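Local coordinates for regulator of G-protein signaling 16 (PDB 3C7L) that speeds GTP hydrolysis by G protein alpha subunits, driving them into the inactive GDP-bound form and so damping receptor signalling, including phototransduction, at residues E20-L24 against R116-E120; V32-H36 against L48-L52. All blocks are in the same frame, centred on the assembly; numbering follows the deposited sequence.

Contact 1 of 2, residues E20-L24 against R116-E120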
ATOM      1  N   GLU A  20      17.249  -6.670   0.335  1.00 11.59           N
ATOM      2  CA  GLU A  20      17.583  -6.989  -1.051  1.00 12.35           C
ATOM      3  C   GLU A  20      16.413  -6.586  -1.949  1.00 12.81           C
ATOM      4  O   GLU A  20      16.602  -6.256  -3.120  1.00 11.20           O
ATOM      5  CB  GLU A  20      17.831  -8.487  -1.240  1.00 12.98           C
ATOM      6  CG  GLU A  20      19.076  -9.041  -0.588  1.00 16.40           C
ATOM      7  CD  GLU A  20      19.279 -10.505  -0.939  1.00 18.63           C
ATOM      8  OE1 GLU A  20      18.282 -11.254  -0.935  1.00 19.51           O
ATOM      9  OE2 GLU A  20      20.431 -10.910  -1.208  1.00 19.83           O
ATOM     10  N   SER A  21      15.205  -6.623  -1.391  1.00 13.09           N
ATOM     11  CA  SER A  21      14.003  -6.289  -2.148  1.00 11.33           C
ATOM     12  C   SER A  21      12.833  -5.866  -1.275  1.00  9.28           C
ATOM     13  O   SER A  21      12.480  -6.557  -0.325  1.00  8.67           O
ATOM     14  CB  SER A  21      13.572  -7.493  -2.987  1.00 11.48           C
ATOM     15  OG  SER A  21      12.282  -7.288  -3.536  1.00 14.60           O
ATOM     16  N   PHE A  22      12.218  -4.740  -1.615  1.00  8.02           N
ATOM     17  CA  PHE A  22      11.067  -4.253  -0.866  1.00  9.52           C
ATOM     18  C   PHE A  22       9.940  -5.294  -0.951  1.00  7.78           C
ATOM     19  O   PHE A  22       9.142  -5.453  -0.022  1.00  8.80           O
ATOM     20  CB  PHE A  22      10.620  -2.902  -1.438  1.00 10.11           C
ATOM     21  CG  PHE A  22       9.568  -2.205  -0.618  1.00 10.47           C
ATOM     22  CD1 PHE A  22       9.593  -2.261   0.773  1.00 11.38           C
ATOM     23  CD2 PHE A  22       8.563  -1.471  -1.237  1.00 10.70           C
ATOM     24  CE1 PHE A  22       8.630  -1.596   1.537  1.00  9.98           C
ATOM     25  CE2 PHE A  22       7.595  -0.802  -0.482  1.00 11.51           C
ATOM     26  CZ  PHE A  22       7.629  -0.865   0.906  1.00  9.76           C
ATOM     27  N   ASP A  23       9.893  -6.020  -2.063  1.00  7.56           N
ATOM     28  CA  ASP A  23       8.879  -7.048  -2.253  1.00  7.82           C
ATOM     29  C   ASP A  23       9.055  -8.207  -1.271  1.00  8.12           C
ATOM     30  O   ASP A  23       8.071  -8.807  -0.832  1.00  7.76           O
ATOM     31  CB  ASP A  23       8.918  -7.556  -3.696  1.00  6.04           C
ATOM     32  CG  ASP A  23       8.527  -6.482  -4.691  1.00  5.63           C
ATOM     33  OD1 ASP A  23       7.328  -6.145  -4.761  1.00  8.74           O
ATOM     34  OD2 ASP A  23       9.418  -5.958  -5.389  1.00  6.92           O
ATOM     35  N   LEU A  24      10.300  -8.523  -0.926  1.00  6.79           N
ATOM     36  CA  LEU A  24      10.553  -9.602   0.022  1.00  6.87           C
ATOM     37  C   LEU A  24      10.152  -9.147   1.425  1.00  7.42           C
ATOM     38  O   LEU A  24       9.624  -9.928   2.212  1.00  8.57           O
ATOM     39  CB  LEU A  24      12.028 -10.019  -0.001  1.00  7.30           C
ATOM     40  CG  LEU A  24      12.502 -10.753  -1.259  1.00  8.25           C
ATOM     41  CD1 LEU A  24      13.928 -11.260  -1.049  1.00 11.14           C
ATOM     42  CD2 LEU A  24      11.569 -11.905  -1.565  1.00  9.49           C
ATOM     43  N   ARG A 116       3.585   2.964  -3.392  1.00  7.46           N
ATOM     44  CA  ARG A 116       4.752   2.106  -3.206  1.00  9.61           C
ATOM     45  C   ARG A 116       6.020   2.971  -3.176  1.00 10.09           C
ATOM     46  O   ARG A 116       6.897   2.788  -2.327  1.00 11.99           O
ATOM     47  CB  ARG A 116       4.870   1.100  -4.352  1.00  7.78           C
ATOM     48  CG  ARG A 116       6.078   0.189  -4.211  1.00 10.08           C
ATOM     49  CD  ARG A 116       6.410  -0.568  -5.490  1.00  9.07           C
ATOM     50  NE  ARG A 116       7.669  -1.289  -5.333  1.00  6.70           N
ATOM     51  CZ  ARG A 116       7.783  -2.604  -5.177  1.00  6.95           C
ATOM     52  NH1 ARG A 116       6.710  -3.389  -5.168  1.00  5.97           N
ATOM     53  NH2 ARG A 116       8.984  -3.135  -4.997  1.00  5.75           N
ATOM     54  N   THR A 117       6.110   3.915  -4.112  1.00 10.49           N
ATOM     55  CA  THR A 117       7.271   4.793  -4.187  1.00 12.73           C
ATOM     56  C   THR A 117       7.364   5.690  -2.959  1.00 13.83           C
ATOM     57  O   THR A 117       8.459   6.025  -2.506  1.00 13.89           O
ATOM     58  CB  THR A 117       7.227   5.653  -5.464  1.00 14.91           C
ATOM     59  OG1 THR A 117       7.279   4.795  -6.607  1.00 13.61           O
ATOM     60  CG2 THR A 117       8.411   6.613  -5.512  1.00 16.58           C
ATOM     61  N   LEU A 118       6.210   6.070  -2.419  1.00 12.45           N
ATOM     62  CA  LEU A 118       6.163   6.909  -1.227  1.00 13.95           C
ATOM     63  C   LEU A 118       6.931   6.172  -0.120  1.00 13.45           C
ATOM     64  O   LEU A 118       7.616   6.786   0.696  1.00 13.61           O
ATOM     65  CB  LEU A 118       4.705   7.124  -0.814  1.00 13.93           C
ATOM     66  CG  LEU A 118       4.200   8.497  -0.356  1.00 18.52           C
ATOM     67  CD1 LEU A 118       4.625   9.595  -1.324  1.00 18.09           C
ATOM     68  CD2 LEU A 118       2.680   8.438  -0.260  1.00 18.68           C
ATOM     69  N   MET A 119       6.819   4.848  -0.104  1.00 13.31           N
ATOM     70  CA  MET A 119       7.514   4.037   0.896  1.00 11.78           C
ATOM     71  C   MET A 119       8.930   3.653   0.455  1.00 11.48           C
ATOM     72  O   MET A 119       9.914   3.954   1.132  1.00  9.89           O
ATOM     73  CB  MET A 119       6.726   2.748   1.192  1.00 11.29           C
ATOM     74  CG  MET A 119       5.354   2.955   1.829  1.00 10.95           C
ATOM     75  SD  MET A 119       4.481   1.395   2.197  1.00 10.06           S
ATOM     76  CE  MET A 119       3.725   1.047   0.630  1.00  8.35           C
ATOM     77  N   GLU A 120       9.015   2.985  -0.691  1.00 11.63           N
ATOM     78  CA  GLU A 120      10.278   2.497  -1.231  1.00 12.65           C
ATOM     79  C   GLU A 120      11.395   3.527  -1.347  1.00 13.26           C
ATOM     80  O   GLU A 120      12.561   3.199  -1.148  1.00 12.59           O
ATOM     81  CB  GLU A 120      10.027   1.839  -2.596  1.00 11.17           C
ATOM     82  CG  GLU A 120      11.157   0.963  -3.107  1.00 11.02           C
ATOM     83  CD  GLU A 120      10.718   0.071  -4.261  1.00 11.97           C
ATOM     84  OE1 GLU A 120       9.925   0.539  -5.103  1.00  9.32           O
ATOM     85  OE2 GLU A 120      11.172  -1.093  -4.336  1.00 10.03           O
TER
HETATM   86  O   HOH W   1      13.169  -2.696  -3.346  1.00  9.71           O
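R116 meets D23 end-on: NH1 gives a nearly straight bond to OD1 (2.9 Å, 170°), lying in the guanidinium plane and reaching the oxygen on its syn side, while NH2 approaches OD2 from above the carboxylate plane. The two flat groups are turned 40° apart. The same guanidinium holds E120, one helical turn on, side-on: NE bonds OE1 at 2.9 Å and NH2 bonds OE2 at 3.1 Å, so NH2 serves both acids. The extended R116 chain, with CG anti to the backbone N (chi1 180°), carries the group out to D23. F22 CD2 lies over one guanidinium face, toward its rim, and meets E120 CB at 3.9 Å. The apolar contact is F22 CZ on M119 CB at 3.7 Å. M119 SD stands at the ring edge, 5.5 Å from the F22 ring centroid, a Met-aromatic contact. A water accepts from F22 N and donates to E120 OE2. At the N-cap, S21 OG takes a weak bond from D23 N. One guanidinium thus bridges two carboxylates, D23 OD2 and E120 OE2 being 5.3 Å apart; its single charge probably offsets part of their repulsion, and the network links helix 22-25 to helix 109-128 within the RGS domain.

Contact 2 of 2, residues V32-H36 against L48-L52; sequences VAAFH and LEFWL
The H36 ring turns its edge to the E49 carboxylate, their planes only 20° apart. The imidazole donates from NE2 to E49 OE2 across 2.8 Å, a nearly straight bond that stays in the ring plane and reaches the oxygen on its anti side. H36 CG stands anti to its own N (chi1 -173°), which carries the ring from the flank of helix 29-40 across to helix 45-57, and the E49 chain, extended beyond CG, comes out to meet it. A leucine in place of H36 would probably leave E49 OE2 without this N-H donor and its carboxylate freer to turn. Beside the polar pair, L48 points its CD2 methyl into the other helix. That one methyl touches H36 CB at 3.8 Å, lies near the plane of the imidazole at its edge, and meets V32 CG1 at 4.1 Å and F35 CD2 at 4.1 Å, so it sits among three residues spaced over little more than one turn of helix 29-40. The F35 ring takes the methyl obliquely. Farther along, V32 CG1 also approaches L52 CD1, at 4.3 Å, extending the apolar strip by a turn. Polar and apolar contacts therefore lie side by side, with the His-carboxylate bond flanking the leucine. The axes of segments 32-36 and 48-52 come within 11.8 Å and run at 143°, closer to antiparallel than to perpendicular; their helices, 29-40 and 45-57, are consecutive. Around this pair in the all-helical RGS domain, helix 109-128 lies against both: F127 meets the F35 ring and Q112 touches W51. Helix 63-78 lies beside helix 45-57, with Y77 against E49, whose OE1 also makes a long, weak ion pair with K84.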
ATOM      1  N   VAL A  32       6.714  -7.140   7.720  1.00  7.48           N
ATOM      2  CA  VAL A  32       5.544  -6.273   7.619  1.00  8.61           C
ATOM      3  C   VAL A  32       5.155  -5.699   8.981  1.00  7.68           C
ATOM      4  O   VAL A  32       4.867  -4.510   9.094  1.00  7.38           O
ATOM      5  CB  VAL A  32       4.336  -7.027   7.027  1.00  9.14           C
ATOM      6  CG1 VAL A  32       3.087  -6.171   7.120  1.00 10.97           C
ATOM      7  CG2 VAL A  32       4.612  -7.382   5.578  1.00 12.61           C
ATOM      8  N   ALA A  33       5.152  -6.538  10.015  1.00  7.67           N
ATOM      9  CA  ALA A  33       4.786  -6.075  11.353  1.00  8.08           C
ATOM     10  C   ALA A  33       5.732  -4.985  11.838  1.00  8.10           C
ATOM     11  O   ALA A  33       5.298  -3.970  12.383  1.00  6.69           O
ATOM     12  CB  ALA A  33       4.787  -7.245  12.340  1.00  8.29           C
ATOM     13  N   ALA A  34       7.029  -5.194  11.635  1.00  8.13           N
ATOM     14  CA  ALA A  34       8.027  -4.220  12.060  1.00  8.17           C
ATOM     15  C   ALA A  34       7.902  -2.918  11.271  1.00  8.03           C
ATOM     16  O   ALA A  34       7.953  -1.822  11.842  1.00  6.61           O
ATOM     17  CB  ALA A  34       9.426  -4.800  11.885  1.00  7.54           C
ATOM     18  N   PHE A  35       7.735  -3.043   9.958  1.00  8.24           N
ATOM     19  CA  PHE A  35       7.618  -1.868   9.106  1.00  7.39           C
ATOM     20  C   PHE A  35       6.317  -1.109   9.390  1.00  6.99           C
ATOM     21  O   PHE A  35       6.300   0.115   9.355  1.00  8.10           O
ATOM     22  CB  PHE A  35       7.700  -2.269   7.624  1.00  5.81           C
ATOM     23  CG  PHE A  35       7.806  -1.097   6.679  1.00  5.36           C
ATOM     24  CD1 PHE A  35       8.695  -0.056   6.934  1.00  7.06           C
ATOM     25  CD2 PHE A  35       7.031  -1.044   5.522  1.00  5.77           C
ATOM     26  CE1 PHE A  35       8.812   1.027   6.049  1.00  8.14           C
ATOM     27  CE2 PHE A  35       7.137   0.030   4.629  1.00  7.83           C
ATOM     28  CZ  PHE A  35       8.028   1.067   4.892  1.00  6.47           C
ATOM     29  N   HIS A  36       5.238  -1.831   9.678  1.00  8.16           N
ATOM     30  CA  HIS A  36       3.961  -1.184   9.965  1.00  7.63           C
ATOM     31  C   HIS A  36       4.097  -0.305  11.206  1.00  8.23           C
ATOM     32  O   HIS A  36       3.645   0.839  11.220  1.00  5.24           O
ATOM     33  CB  HIS A  36       2.853  -2.233  10.169  1.00  7.78           C
ATOM     34  CG  HIS A  36       1.481  -1.646  10.313  1.00  8.35           C
ATOM     35  ND1 HIS A  36       0.953  -1.272  11.529  1.00  9.90           N
ATOM     36  CD2 HIS A  36       0.550  -1.321   9.386  1.00  9.25           C
ATOM     37  CE1 HIS A  36      -0.244  -0.739  11.346  1.00  8.64           C
ATOM     38  NE2 HIS A  36      -0.512  -0.757  10.053  1.00  7.81           N
ATOM     39  N   LEU A  48       1.102   1.420   3.623  1.00  7.54           N
ATOM     40  CA  LEU A  48       1.305  -0.022   3.645  1.00  7.29           C
ATOM     41  C   LEU A  48      -0.023  -0.781   3.662  1.00  7.53           C
ATOM     42  O   LEU A  48      -0.163  -1.806   3.003  1.00  8.12           O
ATOM     43  CB  LEU A  48       2.140  -0.413   4.873  1.00  7.16           C
ATOM     44  CG  LEU A  48       2.344  -1.911   5.118  1.00  7.54           C
ATOM     45  CD1 LEU A  48       3.028  -2.553   3.915  1.00  6.34           C
ATOM     46  CD2 LEU A  48       3.175  -2.105   6.372  1.00  6.04           C
ATOM     47  N   GLU A  49      -0.997  -0.278   4.417  1.00  7.01           N
ATOM     48  CA  GLU A  49      -2.301  -0.931   4.499  1.00  7.79           C
ATOM     49  C   GLU A  49      -2.982  -0.922   3.138  1.00  7.56           C
ATOM     50  O   GLU A  49      -3.610  -1.901   2.736  1.00  4.92           O
ATOM     51  CB  GLU A  49      -3.171  -0.227   5.550  1.00  8.24           C
ATOM     52  CG  GLU A  49      -2.598  -0.386   6.953  1.00 10.10           C
ATOM     53  CD  GLU A  49      -3.331   0.409   8.018  1.00 12.32           C
ATOM     54  OE1 GLU A  49      -4.197   1.248   7.679  1.00  9.55           O
ATOM     55  OE2 GLU A  49      -3.018   0.190   9.206  1.00 11.21           O
ATOM     56  N   PHE A  50      -2.842   0.189   2.425  1.00  6.18           N
ATOM     57  CA  PHE A  50      -3.430   0.325   1.100  1.00  7.23           C
ATOM     58  C   PHE A  50      -2.772  -0.642   0.118  1.00  6.05           C
ATOM     59  O   PHE A  50      -3.461  -1.312  -0.652  1.00  6.13           O
ATOM     60  CB  PHE A  50      -3.269   1.765   0.600  1.00  8.13           C
ATOM     61  CG  PHE A  50      -3.617   1.948  -0.849  1.00  7.09           C
ATOM     62  CD1 PHE A  50      -4.880   1.611  -1.325  1.00  7.99           C
ATOM     63  CD2 PHE A  50      -2.682   2.458  -1.741  1.00  6.57           C
ATOM     64  CE1 PHE A  50      -5.204   1.778  -2.670  1.00  8.13           C
ATOM     65  CE2 PHE A  50      -2.992   2.627  -3.078  1.00  6.42           C
ATOM     66  CZ  PHE A  50      -4.257   2.287  -3.548  1.00  9.87           C
ATOM     67  N   TRP A  51      -1.443  -0.713   0.148  1.00  5.50           N
ATOM     68  CA  TRP A  51      -0.712  -1.602  -0.752  1.00  5.81           C
ATOM     69  C   TRP A  51      -1.176  -3.040  -0.546  1.00  6.98           C
ATOM     70  O   TRP A  51      -1.505  -3.736  -1.501  1.00  8.90           O
ATOM     71  CB  TRP A  51       0.797  -1.497  -0.499  1.00  5.81           C
ATOM     72  CG  TRP A  51       1.646  -2.189  -1.537  1.00  6.55           C
ATOM     73  CD1 TRP A  51       2.151  -1.643  -2.679  1.00  8.40           C
ATOM     74  CD2 TRP A  51       2.067  -3.561  -1.530  1.00  6.51           C
ATOM     75  NE1 TRP A  51       2.863  -2.586  -3.386  1.00  7.60           N
ATOM     76  CE2 TRP A  51       2.824  -3.772  -2.702  1.00  6.99           C
ATOM     77  CE3 TRP A  51       1.872  -4.634  -0.645  1.00  8.55           C
ATOM     78  CZ2 TRP A  51       3.393  -5.014  -3.015  1.00  8.22           C
ATOM     79  CZ3 TRP A  51       2.441  -5.869  -0.955  1.00  7.98           C
ATOM     80  CH2 TRP A  51       3.191  -6.045  -2.130  1.00  9.02           C
ATOM     81  N   LEU A  52      -1.214  -3.483   0.704  1.00  7.38           N
ATOM     82  CA  LEU A  52      -1.650  -4.842   1.021  1.00  9.12           C
ATOM     83  C   LEU A  52      -3.105  -5.087   0.607  1.00  9.00           C
ATOM     84  O   LEU A  52      -3.461  -6.194   0.199  1.00  7.10           O
ATOM     85  CB  LEU A  52      -1.498  -5.113   2.519  1.00 11.16           C
ATOM     86  CG  LEU A  52      -0.084  -5.115   3.107  1.00 12.10           C
ATOM     87  CD1 LEU A  52      -0.181  -5.047   4.615  1.00 13.21           C
ATOM     88  CD2 LEU A  52       0.668  -6.366   2.681  1.00 10.41           C
TER

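Overall arrangement
After helix 15-20 the chain enters helix 22-25; segment 20-24, which runs into it, is later met by 116-120 of helix 109-128, so contact 1 closes a long, mainly helical loop of 91 residues. Helix 29-40 follows directly, and contact 2 joins it to helix 45-57 across just eleven residues; this small loop lies wholly within the large one. The two contacts, their centres about 11 Å apart, share one core: M119 SD packs on L48 N and on F35 CE2, while F22 CE1 touches F35 CE2. Together they bind the early helices of the RGS domain to one another and to its long late helix.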